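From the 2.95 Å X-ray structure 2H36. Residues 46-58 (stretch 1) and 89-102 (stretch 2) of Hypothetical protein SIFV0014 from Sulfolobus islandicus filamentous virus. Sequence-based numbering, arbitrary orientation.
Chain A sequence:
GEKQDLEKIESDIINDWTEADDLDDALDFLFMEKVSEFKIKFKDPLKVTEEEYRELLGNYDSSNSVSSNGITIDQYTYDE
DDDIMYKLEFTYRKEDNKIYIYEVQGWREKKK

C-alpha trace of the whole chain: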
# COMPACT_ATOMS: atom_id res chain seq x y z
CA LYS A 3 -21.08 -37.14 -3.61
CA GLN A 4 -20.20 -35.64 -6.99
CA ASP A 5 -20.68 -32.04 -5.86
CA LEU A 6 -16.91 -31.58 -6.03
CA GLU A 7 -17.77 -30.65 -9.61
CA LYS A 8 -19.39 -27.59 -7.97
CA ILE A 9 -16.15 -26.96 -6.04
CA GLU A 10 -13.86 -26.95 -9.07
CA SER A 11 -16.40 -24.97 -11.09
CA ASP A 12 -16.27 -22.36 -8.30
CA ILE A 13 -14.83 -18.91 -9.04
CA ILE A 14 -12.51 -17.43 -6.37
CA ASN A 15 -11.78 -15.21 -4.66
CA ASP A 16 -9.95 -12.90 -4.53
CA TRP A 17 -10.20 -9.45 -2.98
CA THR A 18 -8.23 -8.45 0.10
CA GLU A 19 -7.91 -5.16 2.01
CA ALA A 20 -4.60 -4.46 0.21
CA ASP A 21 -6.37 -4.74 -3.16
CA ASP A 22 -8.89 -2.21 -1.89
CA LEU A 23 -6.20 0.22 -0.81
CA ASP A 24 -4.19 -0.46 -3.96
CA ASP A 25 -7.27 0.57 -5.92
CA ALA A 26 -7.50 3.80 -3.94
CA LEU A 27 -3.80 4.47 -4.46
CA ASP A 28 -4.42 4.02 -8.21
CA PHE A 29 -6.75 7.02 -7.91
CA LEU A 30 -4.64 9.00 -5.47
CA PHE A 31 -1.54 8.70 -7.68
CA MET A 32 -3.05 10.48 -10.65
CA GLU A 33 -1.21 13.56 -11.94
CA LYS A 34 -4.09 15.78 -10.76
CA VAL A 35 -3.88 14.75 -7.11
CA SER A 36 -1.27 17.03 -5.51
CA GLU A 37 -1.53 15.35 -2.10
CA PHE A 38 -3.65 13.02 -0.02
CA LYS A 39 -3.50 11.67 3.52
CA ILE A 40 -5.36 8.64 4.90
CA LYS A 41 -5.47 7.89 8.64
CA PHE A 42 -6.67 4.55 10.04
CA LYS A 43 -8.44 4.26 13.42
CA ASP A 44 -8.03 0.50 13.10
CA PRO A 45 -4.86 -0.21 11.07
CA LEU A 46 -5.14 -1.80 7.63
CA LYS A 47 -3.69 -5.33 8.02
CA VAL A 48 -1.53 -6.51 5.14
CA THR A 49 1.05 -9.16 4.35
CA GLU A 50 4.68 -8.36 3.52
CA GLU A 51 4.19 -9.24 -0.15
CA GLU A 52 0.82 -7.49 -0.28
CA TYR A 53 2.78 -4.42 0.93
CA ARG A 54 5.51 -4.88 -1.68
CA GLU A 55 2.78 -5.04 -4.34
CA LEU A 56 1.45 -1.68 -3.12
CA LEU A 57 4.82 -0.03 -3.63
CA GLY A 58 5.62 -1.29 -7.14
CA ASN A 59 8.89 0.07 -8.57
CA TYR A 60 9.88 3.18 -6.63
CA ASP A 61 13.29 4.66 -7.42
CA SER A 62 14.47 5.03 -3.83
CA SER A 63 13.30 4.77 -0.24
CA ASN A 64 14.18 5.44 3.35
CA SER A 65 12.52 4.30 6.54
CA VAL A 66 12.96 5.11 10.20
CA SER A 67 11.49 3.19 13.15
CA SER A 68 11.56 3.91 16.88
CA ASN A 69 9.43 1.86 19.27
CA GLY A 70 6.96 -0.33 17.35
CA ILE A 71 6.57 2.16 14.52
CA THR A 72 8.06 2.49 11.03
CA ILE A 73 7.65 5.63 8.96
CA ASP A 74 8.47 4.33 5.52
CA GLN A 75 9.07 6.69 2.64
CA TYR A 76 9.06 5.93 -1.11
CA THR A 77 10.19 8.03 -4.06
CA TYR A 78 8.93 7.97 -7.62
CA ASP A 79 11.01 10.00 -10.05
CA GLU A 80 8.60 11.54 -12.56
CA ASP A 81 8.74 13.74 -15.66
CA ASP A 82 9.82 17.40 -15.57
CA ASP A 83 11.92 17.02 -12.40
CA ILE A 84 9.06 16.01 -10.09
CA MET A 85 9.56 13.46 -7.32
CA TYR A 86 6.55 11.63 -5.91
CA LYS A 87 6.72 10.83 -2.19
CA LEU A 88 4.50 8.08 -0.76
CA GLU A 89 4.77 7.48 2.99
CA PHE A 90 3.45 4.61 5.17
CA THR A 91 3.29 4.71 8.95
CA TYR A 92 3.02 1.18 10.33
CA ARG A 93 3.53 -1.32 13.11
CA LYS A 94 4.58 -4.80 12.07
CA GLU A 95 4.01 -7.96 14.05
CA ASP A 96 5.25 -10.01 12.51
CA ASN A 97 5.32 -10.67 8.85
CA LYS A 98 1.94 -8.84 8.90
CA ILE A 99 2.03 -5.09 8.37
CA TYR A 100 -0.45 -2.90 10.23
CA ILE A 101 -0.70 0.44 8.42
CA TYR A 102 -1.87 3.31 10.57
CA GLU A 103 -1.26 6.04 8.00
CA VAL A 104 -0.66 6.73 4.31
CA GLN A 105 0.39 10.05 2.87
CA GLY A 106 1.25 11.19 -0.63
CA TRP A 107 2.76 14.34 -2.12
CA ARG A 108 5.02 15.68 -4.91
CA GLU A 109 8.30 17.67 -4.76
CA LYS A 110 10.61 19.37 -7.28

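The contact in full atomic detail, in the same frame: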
# COMPACT_ATOMS: atom_id res chain seq x y z
N LEU A 46 -4.82 -0.95 8.75
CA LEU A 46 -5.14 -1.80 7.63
C LEU A 46 -4.12 -2.92 7.55
O LEU A 46 -2.99 -2.69 7.13
CB LEU A 46 -5.11 -1.01 6.34
CG LEU A 46 -5.65 -1.80 5.16
CD1 LEU A 46 -7.14 -1.56 5.06
CD2 LEU A 46 -4.97 -1.39 3.88
N LYS A 47 -4.54 -4.11 7.98
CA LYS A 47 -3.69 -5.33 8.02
C LYS A 47 -3.29 -5.71 6.59
O LYS A 47 -4.02 -5.46 5.65
CB LYS A 47 -4.45 -6.45 8.71
CG LYS A 47 -3.64 -7.67 9.10
CD LYS A 47 -4.60 -8.76 9.56
CE LYS A 47 -3.90 -9.87 10.31
NZ LYS A 47 -4.82 -10.59 11.25
N VAL A 48 -2.03 -6.19 6.47
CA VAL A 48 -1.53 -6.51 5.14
C VAL A 48 -0.31 -7.40 5.26
O VAL A 48 0.41 -7.35 6.24
CB VAL A 48 -1.24 -5.10 4.51
CG1 VAL A 48 0.25 -4.86 4.20
CG2 VAL A 48 -2.10 -4.88 3.29
N THR A 49 -0.09 -8.25 4.27
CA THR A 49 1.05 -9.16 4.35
C THR A 49 2.25 -8.45 3.75
O THR A 49 2.08 -7.44 3.07
CB THR A 49 0.77 -10.50 3.67
OG1 THR A 49 0.94 -10.37 2.25
CG2 THR A 49 -0.65 -10.94 3.95
N GLU A 50 3.45 -8.97 4.01
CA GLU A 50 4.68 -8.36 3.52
C GLU A 50 4.65 -8.21 1.99
O GLU A 50 4.98 -7.15 1.45
CB GLU A 50 5.92 -9.14 3.97
CG GLU A 50 6.27 -8.97 5.45
CD GLU A 50 7.19 -10.08 6.00
OE1 GLU A 50 6.90 -11.29 5.78
OE2 GLU A 50 8.19 -9.74 6.68
N GLU A 51 4.23 -9.27 1.30
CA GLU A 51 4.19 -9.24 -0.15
C GLU A 51 3.03 -8.40 -0.67
O GLU A 51 3.15 -7.75 -1.71
CB GLU A 51 4.39 -10.63 -0.77
CG GLU A 51 3.21 -11.58 -0.70
CD GLU A 51 3.38 -12.71 -1.71
OE1 GLU A 51 3.57 -12.38 -2.91
OE2 GLU A 51 3.34 -13.91 -1.33
N GLU A 52 1.94 -8.33 0.14
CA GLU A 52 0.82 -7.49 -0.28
C GLU A 52 1.37 -6.04 -0.27
O GLU A 52 1.08 -5.25 -1.18
CB GLU A 52 -0.35 -7.62 0.68
CG GLU A 52 -1.47 -8.54 0.20
CD GLU A 52 -2.52 -8.82 1.28
OE1 GLU A 52 -2.60 -8.06 2.27
OE2 GLU A 52 -3.27 -9.81 1.14
N TYR A 53 2.16 -5.73 0.75
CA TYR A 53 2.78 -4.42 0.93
C TYR A 53 3.79 -4.08 -0.16
O TYR A 53 3.91 -2.92 -0.56
CB TYR A 53 3.47 -4.36 2.30
CG TYR A 53 4.09 -3.01 2.68
CD1 TYR A 53 5.47 -2.87 2.81
CD2 TYR A 53 3.29 -1.90 2.95
CE1 TYR A 53 6.04 -1.66 3.17
CE2 TYR A 53 3.84 -0.67 3.31
CZ TYR A 53 5.23 -0.55 3.42
OH TYR A 53 5.80 0.66 3.79
N ARG A 54 4.52 -5.08 -0.62
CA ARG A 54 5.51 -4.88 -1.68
C ARG A 54 4.81 -4.64 -3.01
O ARG A 54 5.34 -3.95 -3.90
CB ARG A 54 6.46 -6.08 -1.80
CG ARG A 54 7.25 -6.40 -0.54
CD ARG A 54 8.41 -7.34 -0.86
NE ARG A 54 8.60 -8.37 0.16
CZ ARG A 54 8.17 -9.63 0.05
NH1 ARG A 54 7.52 -10.02 -1.05
NH2 ARG A 54 8.39 -10.50 1.02
N GLU A 55 3.61 -5.20 -3.15
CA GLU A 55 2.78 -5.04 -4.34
C GLU A 55 2.15 -3.64 -4.41
O GLU A 55 1.78 -3.18 -5.48
CB GLU A 55 1.69 -6.10 -4.33
CG GLU A 55 1.11 -6.44 -5.69
CD GLU A 55 0.29 -7.73 -5.66
OE1 GLU A 55 0.56 -8.59 -4.78
OE2 GLU A 55 -0.62 -7.88 -6.50
N LEU A 56 2.03 -3.00 -3.25
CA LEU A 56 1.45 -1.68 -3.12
C LEU A 56 2.44 -0.58 -3.41
O LEU A 56 2.07 0.59 -3.58
CB LEU A 56 1.09 -1.44 -1.65
CG LEU A 56 -0.32 -1.39 -1.09
CD1 LEU A 56 -1.33 -2.11 -1.96
CD2 LEU A 56 -0.31 -1.97 0.31
N LEU A 57 3.71 -0.95 -3.43
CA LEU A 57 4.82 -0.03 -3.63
C LEU A 57 5.20 0.04 -5.11
O LEU A 57 5.50 1.11 -5.63
CB LEU A 57 6.03 -0.50 -2.82
CG LEU A 57 6.26 -0.17 -1.34
CD1 LEU A 57 5.01 0.19 -0.55
CD2 LEU A 57 6.99 -1.33 -0.70
N GLY A 58 5.22 -1.13 -5.75
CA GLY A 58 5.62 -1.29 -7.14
C GLY A 58 6.56 -0.36 -7.88
O GLY A 58 6.12 0.57 -8.55
N GLU A 89 4.27 7.78 1.64
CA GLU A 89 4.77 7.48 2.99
C GLU A 89 3.81 6.64 3.82
O GLU A 89 2.66 7.04 4.02
CB GLU A 89 5.06 8.78 3.71
CG GLU A 89 5.52 8.63 5.14
CD GLU A 89 5.83 9.98 5.78
OE1 GLU A 89 6.94 10.51 5.54
OE2 GLU A 89 4.95 10.51 6.51
N PHE A 90 4.27 5.49 4.30
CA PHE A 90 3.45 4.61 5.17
C PHE A 90 3.90 4.53 6.61
O PHE A 90 5.04 4.13 6.89
CB PHE A 90 3.50 3.16 4.70
CG PHE A 90 2.92 2.94 3.33
CD1 PHE A 90 3.72 3.06 2.20
CD2 PHE A 90 1.59 2.57 3.18
CE1 PHE A 90 3.19 2.83 0.94
CE2 PHE A 90 1.07 2.35 1.91
CZ PHE A 90 1.87 2.48 0.79
N THR A 91 2.94 4.77 7.54
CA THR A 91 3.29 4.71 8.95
C THR A 91 2.71 3.38 9.36
O THR A 91 1.52 3.14 9.14
CB THR A 91 2.68 5.81 9.81
OG1 THR A 91 3.24 7.07 9.41
CG2 THR A 91 3.00 5.59 11.26
N TYR A 92 3.52 2.49 9.93
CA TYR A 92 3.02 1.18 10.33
C TYR A 92 3.77 0.35 11.37
O TYR A 92 5.00 0.36 11.43
CB TYR A 92 3.04 0.21 9.15
CG TYR A 92 4.41 -0.24 8.70
CD1 TYR A 92 5.00 0.28 7.55
CD2 TYR A 92 5.11 -1.23 9.40
CE1 TYR A 92 6.26 -0.15 7.12
CE2 TYR A 92 6.36 -1.67 8.98
CZ TYR A 92 6.93 -1.13 7.84
OH TYR A 92 8.16 -1.56 7.42
N ARG A 93 2.94 -0.42 12.12
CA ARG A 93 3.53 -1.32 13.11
C ARG A 93 3.52 -2.65 12.37
O ARG A 93 2.70 -2.86 11.47
CB ARG A 93 2.71 -1.44 14.39
CG ARG A 93 2.91 -0.29 15.34
CD ARG A 93 1.84 -0.28 16.39
NE ARG A 93 1.88 -1.49 17.20
CZ ARG A 93 1.08 -1.72 18.23
NH1 ARG A 93 0.18 -0.82 18.60
NH2 ARG A 93 1.19 -2.85 18.91
N LYS A 94 4.44 -3.53 12.74
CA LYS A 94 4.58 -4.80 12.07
C LYS A 94 4.76 -5.87 13.12
O LYS A 94 5.69 -5.80 13.93
CB LYS A 94 5.77 -4.75 11.11
CG LYS A 94 6.15 -6.10 10.53
CD LYS A 94 7.03 -5.90 9.30
CE LYS A 94 7.50 -7.30 8.81
NZ LYS A 94 7.97 -7.11 7.39
N GLU A 95 3.87 -6.86 13.12
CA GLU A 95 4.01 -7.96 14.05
C GLU A 95 3.41 -9.36 13.83
O GLU A 95 2.20 -9.58 14.02
CB GLU A 95 3.67 -7.53 15.50
CG GLU A 95 2.20 -7.15 15.80
CD GLU A 95 1.95 -7.15 17.32
OE1 GLU A 95 1.84 -6.04 17.89
OE2 GLU A 95 1.88 -8.26 17.93
N ASP A 96 3.99 -10.20 13.13
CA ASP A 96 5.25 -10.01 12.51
C ASP A 96 4.96 -10.70 11.23
O ASP A 96 4.10 -11.56 11.16
CB ASP A 96 6.56 -10.22 13.23
CG ASP A 96 7.66 -9.43 12.63
OD1 ASP A 96 7.68 -9.35 11.39
OD2 ASP A 96 8.48 -8.89 13.38
N ASN A 97 5.62 -10.09 10.18
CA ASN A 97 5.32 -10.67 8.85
C ASN A 97 3.96 -10.08 8.37
O ASN A 97 3.67 -10.10 7.15
CB ASN A 97 5.59 -12.17 8.45
CG ASN A 97 6.37 -12.99 9.52
OD1 ASN A 97 7.08 -12.45 10.38
ND2 ASN A 97 6.25 -14.32 9.43
N LYS A 98 3.23 -9.42 9.30
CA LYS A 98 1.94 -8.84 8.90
C LYS A 98 2.12 -7.37 9.23
O LYS A 98 2.51 -7.00 10.33
CB LYS A 98 0.64 -9.36 9.55
CG LYS A 98 0.65 -10.75 10.16
CD LYS A 98 0.93 -11.85 9.16
CE LYS A 98 1.57 -13.04 9.93
NZ LYS A 98 2.31 -13.93 8.95
N ILE A 99 1.82 -6.53 8.25
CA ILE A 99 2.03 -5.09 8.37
C ILE A 99 0.72 -4.38 8.67
O ILE A 99 -0.27 -4.54 7.95
CB ILE A 99 2.71 -4.56 7.09
CG1 ILE A 99 4.04 -5.28 6.90
CG2 ILE A 99 2.86 -3.04 7.14
CD1 ILE A 99 4.79 -4.86 5.69
N TYR A 100 0.73 -3.61 9.75
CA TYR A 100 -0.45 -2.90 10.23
C TYR A 100 -0.26 -1.43 9.98
O TYR A 100 0.38 -0.74 10.79
CB TYR A 100 -0.69 -3.16 11.72
CG TYR A 100 -0.98 -4.61 12.05
CD1 TYR A 100 0.05 -5.51 12.31
CD2 TYR A 100 -2.30 -5.09 12.08
CE1 TYR A 100 -0.20 -6.84 12.59
CE2 TYR A 100 -2.56 -6.44 12.37
CZ TYR A 100 -1.50 -7.30 12.62
OH TYR A 100 -1.72 -8.63 12.91
N ILE A 101 -0.79 -0.96 8.84
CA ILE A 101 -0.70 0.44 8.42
C ILE A 101 -1.63 1.32 9.22
O ILE A 101 -2.85 1.11 9.23
CB ILE A 101 -1.06 0.60 6.93
CG1 ILE A 101 -0.12 -0.24 6.06
CG2 ILE A 101 -1.03 2.08 6.51
CD1 ILE A 101 -0.68 -0.58 4.70
N TYR A 102 -1.07 2.32 9.89
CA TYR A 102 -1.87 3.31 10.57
C TYR A 102 -2.08 4.57 9.74
O TYR A 102 -3.05 5.30 9.94
CB TYR A 102 -1.26 3.65 11.92
CG TYR A 102 -1.46 2.57 12.94
CD1 TYR A 102 -0.58 1.48 13.03
CD2 TYR A 102 -2.53 2.63 13.84
CE1 TYR A 102 -0.77 0.47 13.98
CE2 TYR A 102 -2.73 1.64 14.79
CZ TYR A 102 -1.84 0.56 14.86
OH TYR A 102 -2.04 -0.41 15.81

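How do the two strands set the directions of their side chains? Residues 46-49 run antiparallel to 98-102, and the pairing is anchored at Leu46, whose N donates to Ile101 O at 2.9 Å while Ile101 N donates back to Leu46 O at 3.3 Å. Further along, Ile99 N reaches Val48 O at 2.6 Å. Because side chains alternate along a strand, Leu46, Val48, Ile99 and Ile101 share one face of the sheet, and Lys47, Thr49, Lys98 and Tyr100 share the other. On the first face Val48 CG1 lies 3.8 Å from Ile99 CB and 4.4 Å from Ile101 CD1, so one methyl touches two neighbours of the opposing strand. Val48 itself sits between wells, with chi1 at 115°.

Why does Tyr53 make so much of the contact? Its CA-to-CB bond points toward the second stretch, and a t chi1 carries the ring out among Phe90, Tyr92 and Ile99. Its edge meets the face of Phe90, with centroids 5.1 Å apart, planes at 72°, and Tyr53 CE2 3.7 Å from Phe90 CG. The Tyr92 ring, brought in by a p chi1, lies obliquely, its CE1 3.9 Å from Tyr53 CZ. Ile99, m then t, extends its terminal methyl to the same ring, placing CD1 3.6 Å from Tyr53 CD1. Tyr53 has more of its surface covered by the second stretch than any other residue of the first, yet its hydroxyl is not stranded, since it is hydrogen-bonded elsewhere in the structure. Farther along, Leu57 CD1 packs 3.5 Å from Phe90 CE1.

What brings Glu50 and Lys94 together? Both side chains leave their backbones sideways, but their ends approach the opposite stretch. Lys94 is t at all four chi angles, a fully extended chain, and Glu50 is m then t; between them these conformations place Lys94 NZ 2.7 Å from Glu50 OE2 in a salt bridge. The aliphatic part of Glu50 also passes near Ile99, with Glu50 CG 4.4 Å from Ile99 CD1.

How does the chain turn from strand to helix beside this contact? Thr49, with chi1 p at 80°, presents OG1 to Glu52 N at 3.1 Å, an N-terminal cap for the helix. Glu52 OE1 in turn accepts from Thr49 N at 3.2 Å, so the two residues bind reciprocally. On the same sheet face as Thr49, Lys47 is t throughout, and its extended chain runs beside Tyr100, with Lys47 CE 3.6 Å from Tyr100 OH.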